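Local structure of GDSL-like protein (Roseburia intestinalis L1-82, 6HFZ) at residues G80-Q85 and D328-D333; V254-A259 and C266-W271; Q292-V297 and P360-S365; V297-P302 and D319-E324; A301-I306 and R349-H354. The protein is a two-domain esterase active on acetylated mannans, from which it removes acetyl groups. All blocks are in the same frame, centred on the assembly; numbering follows the deposited sequence.

Overall arrangement
Interaction 1 joins the two domains: the G80-Q85 loop and helix start of the GDSL-type hydrolase domain meet strand 329-336 of the beta domain, largely through waters and leucine methyls. The other four lie within the beta domain. Interaction 3 is the buried one, a bulged pair of strands in the larger antiparallel sheet of that domain. Interaction 5 is a second bulged pair, in the five-stranded sheet, and is only partly buried. Its P302, A304 and L350 pack on F361 of interaction 3. Interaction 4 ties loops at the strand ends through an asparagine side chain and shares A301 and P302 with interaction 5. Interaction 2 is a surface loop rich in water, linked to interaction 3 through D256 and Y362.

Interaction 1 (G80-Q85 and D328-D333). With ACT (acetate ion), chain E.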
# COMPACT_ATOMS: atom_id res chain seq x y z
N GLY A 80 -3.16 2.71 6.60
CA GLY A 80 -3.20 1.51 7.40
C GLY A 80 -4.11 0.44 6.87
O GLY A 80 -5.25 0.73 6.42
N GLY A 81 -3.64 -0.80 6.96
CA GLY A 81 -4.40 -1.99 6.67
C GLY A 81 -4.75 -2.12 5.19
O GLY A 81 -5.83 -2.67 4.87
N THR A 82 -3.84 -1.70 4.31
CA THR A 82 -3.99 -1.82 2.87
C THR A 82 -2.70 -2.33 2.22
O THR A 82 -1.61 -2.29 2.79
CB THR A 82 -4.45 -0.52 2.21
OG1 THR A 82 -3.39 0.41 2.27
CG2 THR A 82 -5.72 0.04 2.82
N THR A 83 -2.87 -2.81 0.99
CA THR A 83 -1.86 -3.65 0.29
C THR A 83 -1.35 -2.93 -0.94
O THR A 83 -1.87 -1.85 -1.32
CB THR A 83 -2.51 -4.99 -0.13
OG1 THR A 83 -3.49 -4.76 -1.16
CG2 THR A 83 -3.16 -5.69 1.03
N SER A 84 -0.44 -3.61 -1.67
CA SER A 84 0.08 -3.12 -2.93
C SER A 84 -1.02 -3.11 -3.99
O SER A 84 -0.90 -2.38 -4.97
CB SER A 84 1.27 -3.93 -3.39
OG SER A 84 0.90 -5.27 -3.69
N GLN A 85 -2.09 -3.91 -3.80
CA GLN A 85 -3.24 -3.88 -4.76
C GLN A 85 -3.94 -2.50 -4.68
O GLN A 85 -4.24 -1.91 -5.71
CB GLN A 85 -4.17 -5.07 -4.52
CG GLN A 85 -5.30 -5.19 -5.53
CD GLN A 85 -6.02 -6.51 -5.34
OE1 GLN A 85 -5.73 -7.26 -4.41
NE2 GLN A 85 -6.98 -6.80 -6.20
N ASP A 328 -11.78 -0.14 12.19
CA ASP A 328 -12.41 -0.31 10.87
C ASP A 328 -11.31 -0.67 9.86
O ASP A 328 -10.17 -0.15 9.95
CB ASP A 328 -13.12 0.98 10.45
CG ASP A 328 -14.36 1.33 11.26
OD1 ASP A 328 -14.89 0.45 11.94
OD2 ASP A 328 -14.76 2.50 11.22
N LYS A 329 -11.64 -1.54 8.91
CA LYS A 329 -10.73 -1.92 7.85
C LYS A 329 -11.31 -1.43 6.52
O LYS A 329 -12.54 -1.58 6.26
CB LYS A 329 -10.53 -3.43 7.84
CG LYS A 329 -9.65 -3.99 6.72
CD LYS A 329 -9.56 -5.51 6.75
CE LYS A 329 -8.45 -6.04 5.87
NZ LYS A 329 -8.58 -7.51 5.69
N LEU A 330 -10.43 -0.90 5.68
CA LEU A 330 -10.74 -0.64 4.27
C LEU A 330 -10.51 -1.92 3.46
O LEU A 330 -9.42 -2.19 2.93
CB LEU A 330 -9.89 0.53 3.80
CG LEU A 330 -10.02 0.86 2.32
CD1 LEU A 330 -11.47 1.02 1.91
CD2 LEU A 330 -9.21 2.06 1.93
N GLU A 331 -11.55 -2.76 3.38
CA GLU A 331 -11.41 -4.06 2.78
C GLU A 331 -11.27 -3.91 1.26
O GLU A 331 -11.88 -3.02 0.64
CB GLU A 331 -12.58 -4.96 3.17
CG GLU A 331 -12.41 -6.41 2.70
CD GLU A 331 -11.14 -7.08 3.20
OE1 GLU A 331 -11.20 -7.62 4.31
OE2 GLU A 331 -10.06 -7.00 2.52
N LEU A 332 -10.48 -4.81 0.65
CA LEU A 332 -10.39 -4.90 -0.82
C LEU A 332 -10.48 -6.38 -1.19
O LEU A 332 -9.56 -7.14 -0.86
CB LEU A 332 -9.10 -4.27 -1.30
CG LEU A 332 -8.97 -4.01 -2.80
CD1 LEU A 332 -7.90 -2.97 -3.08
CD2 LEU A 332 -8.69 -5.29 -3.58
N ASP A 333 -11.55 -6.76 -1.88
CA ASP A 333 -11.78 -8.15 -2.26
C ASP A 333 -11.64 -8.27 -3.76
O ASP A 333 -12.27 -7.48 -4.54
CB ASP A 333 -13.15 -8.67 -1.82
CG ASP A 333 -13.39 -8.87 -0.34
OD1 ASP A 333 -12.43 -9.09 0.42
OD2 ASP A 333 -14.60 -8.91 0.04
C ACT E . -0.85 -2.53 8.80
O ACT E . -1.61 -2.71 9.80
OXT ACT E . -1.18 -1.87 7.81
CH3 ACT E . 0.51 -3.14 8.74
O HOH W 1 -7.75 -0.98 6.51
O HOH W 2 -7.21 -3.82 2.63
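The probable oxyanion hole of this SGNH hydrolase borders the beta domain here, where G81 and L330 approach through their backbones. G81 N donates to OXT of a bound acetate at 2.8 Å. S41 N, N110 ND2 and H193 NE2 also bind this acetate, which probably comes from the crystallisation liquor. This set matches the Ser, Gly, Asn and His of the family's active site. No direct hydrogen bond joins the two segments. Two waters do. Water 1 donates to G80 O and G81 O and accepts from L330 N at 2.8 Å. Water 2 donates to G81 O and to L330 O, so it bridges two carbonyls that could not bond to each other. The backbone of the probable oxyanion loop is thus tied to strand 329-336 by solvent. Apolar contacts flank the waters. T82 CG2 touches L330 CD2 at 4.1 Å, while T82 OG1 is bonded to I79 O. On the strand, K329 NZ makes a salt bridge with E331 OE1, which K295 also meets. Farther along, Q85 reaches L332. Its CG lies anti to the backbone N (chi1 -175°) and the rest of the chain is extended. H116 holds Q85 OE1 and T334 holds Q85 NE2, which fixes the rotation of the amide. L332 CD2 lies over one face of that amide, 3.4 Å from Q85 CD and 3.5 Å from Q85 NE2.

Interaction 2 (V254-A259 and C266-W271)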
# COMPACT_ATOMS: atom_id res chain seq x y z
N VAL A 254 -26.23 6.31 -2.20
CA VAL A 254 -26.14 7.77 -2.36
C VAL A 254 -24.66 8.18 -2.27
O VAL A 254 -23.93 7.74 -1.37
CB VAL A 254 -27.00 8.48 -1.29
CG1 VAL A 254 -26.84 7.89 0.09
CG2 VAL A 254 -26.74 9.97 -1.24
N ALA A 255 -24.24 9.05 -3.18
CA ALA A 255 -22.87 9.53 -3.18
C ALA A 255 -22.56 10.28 -1.88
O ALA A 255 -23.40 11.08 -1.40
CB ALA A 255 -22.66 10.42 -4.36
N ASP A 256 -21.34 10.08 -1.34
CA ASP A 256 -20.81 10.81 -0.21
C ASP A 256 -19.96 11.94 -0.80
O ASP A 256 -18.93 11.68 -1.36
CB ASP A 256 -20.02 9.90 0.73
CG ASP A 256 -19.16 10.63 1.75
OD1 ASP A 256 -19.46 11.83 2.06
OD2 ASP A 256 -18.21 10.01 2.26
N THR A 257 -20.43 13.20 -0.70
CA THR A 257 -19.74 14.31 -1.32
C THR A 257 -18.88 15.08 -0.31
O THR A 257 -18.36 16.15 -0.64
CB THR A 257 -20.75 15.24 -2.01
OG1 THR A 257 -21.64 15.74 -1.02
CG2 THR A 257 -21.57 14.55 -3.08
N SER A 258 -18.67 14.53 0.89
CA SER A 258 -17.94 15.24 1.95
C SER A 258 -16.42 15.28 1.66
O SER A 258 -15.88 14.57 0.78
CB SER A 258 -18.28 14.65 3.31
OG SER A 258 -17.71 13.38 3.45
N ALA A 259 -15.73 16.24 2.28
CA ALA A 259 -14.31 16.53 1.97
C ALA A 259 -13.42 15.42 2.55
O ALA A 259 -13.53 15.08 3.72
CB ALA A 259 -13.93 17.88 2.54
N CYS A 266 -10.22 7.35 4.80
CA CYS A 266 -10.31 6.54 3.61
C CYS A 266 -11.76 6.20 3.24
O CYS A 266 -11.98 5.79 2.11
CB CYS A 266 -9.44 5.30 3.76
SG CYS A 266 -9.83 4.32 5.22
N PHE A 267 -12.74 6.48 4.11
CA PHE A 267 -14.16 6.28 3.68
C PHE A 267 -14.71 7.61 3.15
O PHE A 267 -15.47 8.30 3.84
CB PHE A 267 -14.94 5.60 4.80
CG PHE A 267 -14.28 4.35 5.33
CD1 PHE A 267 -14.17 3.24 4.51
CD2 PHE A 267 -13.68 4.32 6.58
CE1 PHE A 267 -13.54 2.09 4.95
CE2 PHE A 267 -13.05 3.15 7.03
CZ PHE A 267 -12.98 2.05 6.21
N LYS A 268 -14.20 7.98 1.97
CA LYS A 268 -14.58 9.15 1.23
C LYS A 268 -14.66 8.80 -0.24
O LYS A 268 -14.03 7.82 -0.68
CB LYS A 268 -13.56 10.29 1.42
CG LYS A 268 -13.51 10.90 2.81
CD LYS A 268 -14.73 11.70 3.18
CE LYS A 268 -14.80 12.10 4.64
NZ LYS A 268 -15.02 10.93 5.51
N HIS A 269 -15.38 9.64 -1.01
CA HIS A 269 -15.52 9.62 -2.47
C HIS A 269 -16.36 8.44 -2.98
O HIS A 269 -16.41 8.19 -4.19
CB HIS A 269 -14.15 9.61 -3.18
CG HIS A 269 -13.33 10.82 -2.88
ND1 HIS A 269 -13.92 11.98 -2.39
CD2 HIS A 269 -12.01 11.08 -3.00
CE1 HIS A 269 -12.96 12.90 -2.21
NE2 HIS A 269 -11.80 12.40 -2.58
N GLY A 270 -17.00 7.74 -2.06
CA GLY A 270 -17.80 6.61 -2.43
C GLY A 270 -19.28 6.86 -2.21
O GLY A 270 -19.79 7.95 -2.46
N TRP A 271 -19.98 5.82 -1.78
CA TRP A 271 -21.42 5.83 -1.72
C TRP A 271 -21.85 5.09 -0.46
O TRP A 271 -21.20 4.12 -0.04
CB TRP A 271 -22.06 5.16 -2.94
CG TRP A 271 -21.68 5.60 -4.30
CD1 TRP A 271 -22.33 6.51 -5.09
CD2 TRP A 271 -20.57 5.11 -5.07
NE1 TRP A 271 -21.72 6.59 -6.30
CE2 TRP A 271 -20.62 5.76 -6.32
CE3 TRP A 271 -19.54 4.18 -4.82
CZ2 TRP A 271 -19.70 5.52 -7.32
CZ3 TRP A 271 -18.63 3.95 -5.82
CH2 TRP A 271 -18.72 4.59 -7.06
O HOH W 3 -16.79 12.76 -3.66
O HOH W 4 -16.48 12.06 -0.06
O HOH W 5 -17.99 10.66 4.96
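D256 has CG anti to its backbone N (chi1 166°), and K268 bends at chi2 (-70°), which places CD, and at chi4 (-68°), which places NZ. D256 OD2 and K268 NZ come to 4.6 Å, too far to touch. Water 5 bridges them. It donates to D256 OD2 and S258 OG and accepts from K268 NZ at 3.0 Å. D256 also forms an Asx turn. Its OD1 accepts from S258 N, which comes from above the carboxylate plane, and from S258 OG at 2.7 Å on the syn lone pair. Two bonds thus grip OD1, while water 5 and Y362 OH hold OD2. The lysine methylenes pack against the turn, with K268 CE 3.4 Å from S258 OG and equally near A259 O. K268 NZ donates to F267 O and forms a salt bridge with D265. The segments are pinned together by D256 N and G270 O, a nearly straight hydrogen bond of 2.9 Å. On one side of this bond A255 and W271 make a non-hydrogen-bonded antiparallel pair, and A255 CB lies 4.0 Å from W271 CD1. On the other, water 4 accepts from H269 N and donates to D256 O and S258 O. The loop connects strands 254-255 and 271-273, and the W271 side chain packs on L363 of strand 361-370 and on I280 and L282 of strand 279-286.

Interaction 3 (Q292-V297 and P360-S365)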
# COMPACT_ATOMS: atom_id res chain seq x y z
N GLN A 292 -13.70 -2.17 -2.98
CA GLN A 292 -13.30 -1.66 -1.70
C GLN A 292 -14.54 -1.23 -0.90
O GLN A 292 -15.41 -0.57 -1.44
CB GLN A 292 -12.42 -0.43 -1.86
CG GLN A 292 -11.00 -0.71 -2.32
CD GLN A 292 -10.24 0.60 -2.24
OE1 GLN A 292 -10.57 1.55 -2.97
NE2 GLN A 292 -9.27 0.67 -1.33
N TYR A 293 -14.57 -1.57 0.40
CA TYR A 293 -15.72 -1.27 1.25
C TYR A 293 -15.31 -1.30 2.72
O TYR A 293 -14.28 -1.89 3.06
CB TYR A 293 -16.87 -2.28 1.03
CG TYR A 293 -16.53 -3.74 1.32
CD1 TYR A 293 -15.80 -4.51 0.42
CD2 TYR A 293 -16.97 -4.36 2.49
CE1 TYR A 293 -15.50 -5.86 0.67
CE2 TYR A 293 -16.66 -5.69 2.76
CZ TYR A 293 -15.92 -6.44 1.86
OH TYR A 293 -15.67 -7.78 2.10
N ARG A 294 -16.15 -0.71 3.58
CA ARG A 294 -15.82 -0.67 4.98
C ARG A 294 -16.22 -1.97 5.68
O ARG A 294 -17.34 -2.46 5.52
CB ARG A 294 -16.52 0.50 5.68
CG ARG A 294 -16.30 0.56 7.19
CD ARG A 294 -16.81 1.90 7.72
NE ARG A 294 -18.22 2.16 7.48
CZ ARG A 294 -18.75 3.37 7.34
NH1 ARG A 294 -17.98 4.45 7.38
NH2 ARG A 294 -20.04 3.51 7.05
N LYS A 295 -15.32 -2.47 6.54
CA LYS A 295 -15.63 -3.43 7.56
C LYS A 295 -15.54 -2.69 8.90
O LYS A 295 -14.49 -2.16 9.27
CB LYS A 295 -14.68 -4.63 7.49
CG LYS A 295 -14.99 -5.66 6.42
CD LYS A 295 -14.13 -6.88 6.48
CE LYS A 295 -14.53 -7.89 5.44
NZ LYS A 295 -13.47 -8.89 5.18
N SER A 296 -16.68 -2.61 9.59
CA SER A 296 -16.93 -1.73 10.71
C SER A 296 -16.77 -2.49 12.03
O SER A 296 -17.26 -3.59 12.18
CB SER A 296 -18.31 -1.10 10.59
OG SER A 296 -18.65 -0.43 11.80
N VAL A 297 -16.08 -1.90 13.00
CA VAL A 297 -16.05 -2.47 14.34
C VAL A 297 -17.24 -1.96 15.16
O VAL A 297 -17.45 -2.43 16.31
CB VAL A 297 -14.73 -2.15 15.06
CG1 VAL A 297 -13.59 -2.96 14.44
CG2 VAL A 297 -14.45 -0.66 15.08
N PRO A 360 -24.14 2.80 8.16
CA PRO A 360 -24.55 2.33 6.84
C PRO A 360 -23.40 1.53 6.21
O PRO A 360 -22.27 1.54 6.71
CB PRO A 360 -24.76 3.61 6.05
CG PRO A 360 -23.82 4.59 6.70
CD PRO A 360 -23.78 4.22 8.16
N PHE A 361 -23.72 0.82 5.13
CA PHE A 361 -22.68 0.19 4.31
C PHE A 361 -21.94 1.32 3.56
O PHE A 361 -22.57 2.22 3.07
CB PHE A 361 -23.34 -0.81 3.35
CG PHE A 361 -22.36 -1.68 2.63
CD1 PHE A 361 -21.70 -1.23 1.50
CD2 PHE A 361 -22.05 -2.95 3.12
CE1 PHE A 361 -20.77 -2.04 0.85
CE2 PHE A 361 -21.06 -3.72 2.53
CZ PHE A 361 -20.46 -3.28 1.36
N TYR A 362 -20.59 1.27 3.51
CA TYR A 362 -19.79 2.26 2.73
C TYR A 362 -19.08 1.52 1.59
O TYR A 362 -18.14 0.78 1.82
CB TYR A 362 -18.80 3.02 3.62
CG TYR A 362 -18.36 4.33 2.98
CD1 TYR A 362 -17.55 4.34 1.86
CD2 TYR A 362 -18.82 5.56 3.45
CE1 TYR A 362 -17.22 5.53 1.22
CE2 TYR A 362 -18.45 6.76 2.87
CZ TYR A 362 -17.67 6.74 1.73
OH TYR A 362 -17.36 7.92 1.11
N LEU A 363 -19.50 1.80 0.36
CA LEU A 363 -18.84 1.32 -0.86
C LEU A 363 -17.83 2.39 -1.30
O LEU A 363 -18.18 3.50 -1.69
CB LEU A 363 -19.93 1.06 -1.92
CG LEU A 363 -19.43 0.57 -3.27
CD1 LEU A 363 -18.70 -0.78 -3.16
CD2 LEU A 363 -20.57 0.46 -4.26
N VAL A 364 -16.53 2.07 -1.17
CA VAL A 364 -15.50 3.05 -1.41
C VAL A 364 -15.19 3.14 -2.91
O VAL A 364 -15.10 4.22 -3.50
CB VAL A 364 -14.23 2.75 -0.59
CG1 VAL A 364 -13.08 3.70 -0.97
CG2 VAL A 364 -14.51 2.73 0.91
N SER A 365 -15.01 2.00 -3.60
CA SER A 365 -14.65 2.02 -4.99
C SER A 365 -14.91 0.65 -5.61
O SER A 365 -14.95 -0.34 -4.89
CB SER A 365 -13.17 2.37 -5.23
OG SER A 365 -12.30 1.23 -4.99
O HOH W 6 -19.52 -1.16 4.52
O HOH W 7 -19.95 -0.02 7.15
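Strands 292-295 and 361-365 run antiparallel, with axes at 147°, and a classic beta bulge interrupts their register, where V364 and S365 both face Q292. Q292 O accepts from V364 N at 2.9 Å and, weakly, from S365 N at 3.4 Å. The Q292 and S365 side chains lie on one face of the sheet. There S365 OG donates to Q292 OE1 at 2.7 Å, in the amide plane and on a lone pair. On the face of Y293 and L363, the Y293 and F361 rings are nearly parallel (12°) but slid apart, and F361 CZ meets Y293 CB at 3.7 Å. Y293 OH bonds to D333 on the neighbouring strand, so this tyrosine also reaches strand 329-336. The bend of R294 at chi3 (60°) places NE, which donates to water 7. Y362 CB sits over the centre of the R294 guanidinium, and F267 makes a cation-pi contact with it. A buffer molecule, probably from the crystallisation liquor, binds R294 NH2 through a sulfonate oxygen. Water 7 in turn donates to P360 O. The same carbonyl, P360 O, accepts from R294 NH2 at 3.0 Å and lies in the guanidinium plane.

Interaction 4 (V297-P302 and D319-E324); sequences VKLPAP and DANFDE
D319 OD1 is gripped twice by N321, which reaches across to A301. The bonds come from N321 N, closing an Asx turn, and from N321 ND2, both at 2.8 Å. Held this way, the asparagine amide bonds to both backbone polar atoms of A301. A301 N donates to N321 OD1 at 2.8 Å, and N321 ND2 donates to A301 O at the same distance, from above that carbonyl's plane. In N321, chi1 (-63°) places CG anti to its own carbonyl carbon, and chi2 (-80°) turns the amide so that OD1 and ND2 meet A301. The result ties together two loops at one end of the beta domain, those leading into strand 303-308 and out of strand 316-319. The peptide bond before P300 in the first loop is cis. A320 N donates to P302 O at 3.2 Å and continues the pairing toward the sheet. L299 CD2 packs 3.8 Å from N321 CA. At the far end the V297 and F322 side chains lie side by side, and V297 CG1 is 3.8 Å from F322 CD2.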
# COMPACT_ATOMS: atom_id res chain seq x y z
N VAL A 297 -16.08 -1.90 13.00
CA VAL A 297 -16.05 -2.47 14.34
C VAL A 297 -17.24 -1.96 15.16
O VAL A 297 -17.45 -2.43 16.31
CB VAL A 297 -14.73 -2.15 15.06
CG1 VAL A 297 -13.59 -2.96 14.44
CG2 VAL A 297 -14.45 -0.66 15.08
N LYS A 298 -17.96 -0.99 14.62
CA LYS A 298 -19.24 -0.52 15.19
C LYS A 298 -20.34 -1.40 14.62
O LYS A 298 -20.60 -1.33 13.43
CB LYS A 298 -19.47 0.95 14.85
CG LYS A 298 -18.54 1.92 15.57
CD LYS A 298 -18.87 3.36 15.29
CE LYS A 298 -17.65 4.26 15.35
NZ LYS A 298 -18.03 5.68 15.53
N LEU A 299 -20.93 -2.26 15.48
CA LEU A 299 -21.79 -3.35 15.09
C LEU A 299 -23.21 -3.11 15.60
O LEU A 299 -23.40 -2.41 16.61
CB LEU A 299 -21.26 -4.63 15.74
CG LEU A 299 -19.91 -5.20 15.27
CD1 LEU A 299 -19.71 -6.58 15.87
CD2 LEU A 299 -19.83 -5.26 13.75
N PRO A 300 -24.22 -3.71 14.95
CA PRO A 300 -24.10 -4.44 13.71
C PRO A 300 -24.07 -3.48 12.50
O PRO A 300 -24.28 -2.28 12.64
CB PRO A 300 -25.34 -5.34 13.67
CG PRO A 300 -26.39 -4.59 14.44
CD PRO A 300 -25.66 -3.55 15.26
N ALA A 301 -23.81 -4.05 11.32
CA ALA A 301 -23.74 -3.33 10.06
C ALA A 301 -24.35 -4.19 8.95
O ALA A 301 -24.60 -5.39 9.12
CB ALA A 301 -22.30 -3.00 9.76
N PRO A 302 -24.66 -3.59 7.79
CA PRO A 302 -25.30 -4.29 6.69
C PRO A 302 -24.37 -5.26 5.98
O PRO A 302 -23.14 -5.24 6.20
CB PRO A 302 -25.66 -3.19 5.69
CG PRO A 302 -25.72 -1.96 6.52
CD PRO A 302 -24.59 -2.15 7.50
N ASP A 319 -19.57 -8.45 3.70
CA ASP A 319 -20.09 -8.32 5.06
C ASP A 319 -19.37 -7.19 5.82
O ASP A 319 -18.19 -7.29 6.14
CB ASP A 319 -19.97 -9.65 5.80
CG ASP A 319 -20.65 -9.72 7.15
OD1 ASP A 319 -20.90 -8.65 7.75
OD2 ASP A 319 -20.94 -10.85 7.59
N ALA A 320 -20.13 -6.17 6.21
CA ALA A 320 -19.56 -4.99 6.87
C ALA A 320 -19.38 -5.21 8.38
O ALA A 320 -18.82 -4.37 9.04
CB ALA A 320 -20.41 -3.79 6.54
N ASN A 321 -19.78 -6.38 8.90
CA ASN A 321 -19.61 -6.76 10.29
C ASN A 321 -18.21 -7.35 10.49
O ASN A 321 -17.98 -8.54 10.24
CB ASN A 321 -20.65 -7.80 10.71
CG ASN A 321 -22.05 -7.23 10.62
OD1 ASN A 321 -22.47 -6.52 11.52
ND2 ASN A 321 -22.73 -7.48 9.51
N PHE A 322 -17.28 -6.50 10.94
CA PHE A 322 -15.88 -6.88 11.14
C PHE A 322 -15.76 -7.71 12.41
O PHE A 322 -16.28 -7.31 13.47
CB PHE A 322 -14.97 -5.65 11.26
CG PHE A 322 -13.50 -5.90 10.99
CD1 PHE A 322 -13.08 -6.99 10.25
CD2 PHE A 322 -12.55 -4.97 11.38
CE1 PHE A 322 -11.74 -7.18 9.95
CE2 PHE A 322 -11.21 -5.18 11.13
CZ PHE A 322 -10.81 -6.30 10.44
N ASP A 323 -15.05 -8.84 12.31
CA ASP A 323 -14.91 -9.78 13.43
C ASP A 323 -13.61 -9.53 14.20
O ASP A 323 -13.32 -10.27 15.13
CB ASP A 323 -15.01 -11.22 12.93
CG ASP A 323 -14.09 -11.57 11.77
OD1 ASP A 323 -13.51 -10.64 11.17
OD2 ASP A 323 -13.97 -12.78 11.48
N GLU A 324 -12.82 -8.52 13.82
CA GLU A 324 -11.61 -8.13 14.54
C GLU A 324 -11.92 -6.81 15.24
O GLU A 324 -12.98 -6.28 15.01
CB GLU A 324 -10.42 -7.99 13.58
CG GLU A 324 -10.21 -9.22 12.73
CD GLU A 324 -9.11 -9.11 11.69
OE1 GLU A 324 -8.14 -8.36 11.94
OE2 GLU A 324 -9.22 -9.76 10.63

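Interaction 5 (A301-I306 and R349-H354)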
# COMPACT_ATOMS: atom_id res chain seq x y z
N ALA A 301 -23.81 -4.05 11.32
CA ALA A 301 -23.74 -3.33 10.06
C ALA A 301 -24.35 -4.19 8.95
O ALA A 301 -24.60 -5.39 9.12
CB ALA A 301 -22.30 -3.00 9.76
N PRO A 302 -24.66 -3.59 7.79
CA PRO A 302 -25.30 -4.29 6.69
C PRO A 302 -24.37 -5.26 5.98
O PRO A 302 -23.14 -5.24 6.20
CB PRO A 302 -25.66 -3.19 5.69
CG PRO A 302 -25.72 -1.96 6.52
CD PRO A 302 -24.59 -2.15 7.50
N VAL A 303 -24.99 -6.12 5.18
CA VAL A 303 -24.33 -7.05 4.29
C VAL A 303 -24.80 -6.73 2.88
O VAL A 303 -25.98 -6.44 2.69
CB VAL A 303 -24.64 -8.51 4.66
CG1 VAL A 303 -23.95 -9.47 3.71
CG2 VAL A 303 -24.27 -8.81 6.12
N ALA A 304 -23.86 -6.74 1.93
CA ALA A 304 -24.18 -6.56 0.52
C ALA A 304 -23.70 -7.77 -0.28
O ALA A 304 -22.97 -8.60 0.24
CB ALA A 304 -23.55 -5.30 -0.00
N GLU A 305 -24.04 -7.79 -1.56
CA GLU A 305 -23.52 -8.71 -2.54
C GLU A 305 -23.08 -7.90 -3.77
O GLU A 305 -23.66 -6.81 -4.10
CB GLU A 305 -24.56 -9.79 -2.86
CG GLU A 305 -25.65 -9.34 -3.81
CD GLU A 305 -26.79 -10.33 -4.07
OE1 GLU A 305 -26.59 -11.55 -3.77
OE2 GLU A 305 -27.89 -9.87 -4.52
N ILE A 306 -22.03 -8.38 -4.43
CA ILE A 306 -21.55 -7.82 -5.67
C ILE A 306 -21.66 -8.91 -6.76
O ILE A 306 -21.32 -10.08 -6.52
CB ILE A 306 -20.10 -7.29 -5.51
CG1 ILE A 306 -19.62 -6.63 -6.80
CG2 ILE A 306 -19.14 -8.35 -5.02
CD1 ILE A 306 -18.43 -5.71 -6.60
N ARG A 349 -25.63 -4.58 -4.22
CA ARG A 349 -26.98 -4.49 -3.64
C ARG A 349 -26.91 -4.86 -2.16
O ARG A 349 -26.28 -5.83 -1.82
CB ARG A 349 -27.89 -5.54 -4.32
CG ARG A 349 -29.36 -5.43 -3.95
CD ARG A 349 -30.25 -6.35 -4.84
NE ARG A 349 -31.66 -6.27 -4.43
CZ ARG A 349 -32.56 -5.45 -4.98
NH1 ARG A 349 -32.23 -4.74 -6.04
NH2 ARG A 349 -33.79 -5.37 -4.51
N LEU A 350 -27.66 -4.17 -1.30
CA LEU A 350 -27.74 -4.57 0.09
C LEU A 350 -28.70 -5.75 0.25
O LEU A 350 -29.80 -5.70 -0.32
CB LEU A 350 -28.20 -3.36 0.91
CG LEU A 350 -27.11 -2.64 1.71
CD1 LEU A 350 -25.91 -2.27 0.90
CD2 LEU A 350 -27.65 -1.42 2.43
N THR A 351 -28.26 -6.78 0.96
CA THR A 351 -29.01 -8.06 1.16
C THR A 351 -29.44 -8.28 2.61
O THR A 351 -30.42 -9.03 2.82
CB THR A 351 -28.18 -9.25 0.67
OG1 THR A 351 -26.99 -9.34 1.45
CG2 THR A 351 -27.82 -9.14 -0.79
N GLU A 352 -28.74 -7.72 3.60
CA GLU A 352 -29.12 -7.84 5.03
C GLU A 352 -28.94 -6.47 5.72
O GLU A 352 -27.96 -5.76 5.47
CB GLU A 352 -28.29 -8.89 5.79
CG GLU A 352 -28.21 -10.26 5.11
CD GLU A 352 -27.30 -11.27 5.80
OE1 GLU A 352 -26.71 -12.15 5.09
OE2 GLU A 352 -27.17 -11.20 7.06
N THR A 353 -29.94 -6.08 6.51
CA THR A 353 -29.93 -4.91 7.35
C THR A 353 -30.48 -5.29 8.73
O THR A 353 -31.10 -6.36 8.86
CB THR A 353 -30.74 -3.73 6.79
OG1 THR A 353 -32.12 -4.11 6.65
CG2 THR A 353 -30.13 -3.23 5.50
N HIS A 354 -30.21 -4.42 9.70
CA HIS A 354 -30.64 -4.62 11.05
C HIS A 354 -31.23 -3.31 11.57
O HIS A 354 -30.72 -2.23 11.25
CB HIS A 354 -29.49 -5.11 11.95
CG HIS A 354 -28.69 -6.21 11.35
ND1 HIS A 354 -27.64 -5.96 10.48
CD2 HIS A 354 -28.77 -7.55 11.48
CE1 HIS A 354 -27.09 -7.11 10.13
NE2 HIS A 354 -27.77 -8.09 10.72
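A classic beta bulge joins V303 to T351 and E352, where strands 303-308 and 342-352 run antiparallel in the five-stranded sheet. V303 O accepts from T351 N at 2.9 Å and from E352 N at 3.2 Å. T351 OG1 adds a weak third bond. V303 N returns a bond to E352 O. Beyond the bulge regular pairing resumes, and E305 and R349 bond through N and O in both directions. V303 and E352 lie side by side, their CB atoms 3.8 Å apart, and R317 on strand 316-319 forms a salt bridge with E352 OE1. E305 CG lies between its backbone N and carbonyl carbon (chi1 78°), and the side chain crosses T351 at about a right angle. The methyl T351 CG2 meets E305 CD at 3.6 Å. A304 CB touches L350 CD1 at 3.9 Å. At the loop end the H354 ring, bonded to D357, turns its edge to A301 O, with H354 CE1 3.2 Å from that oxygen.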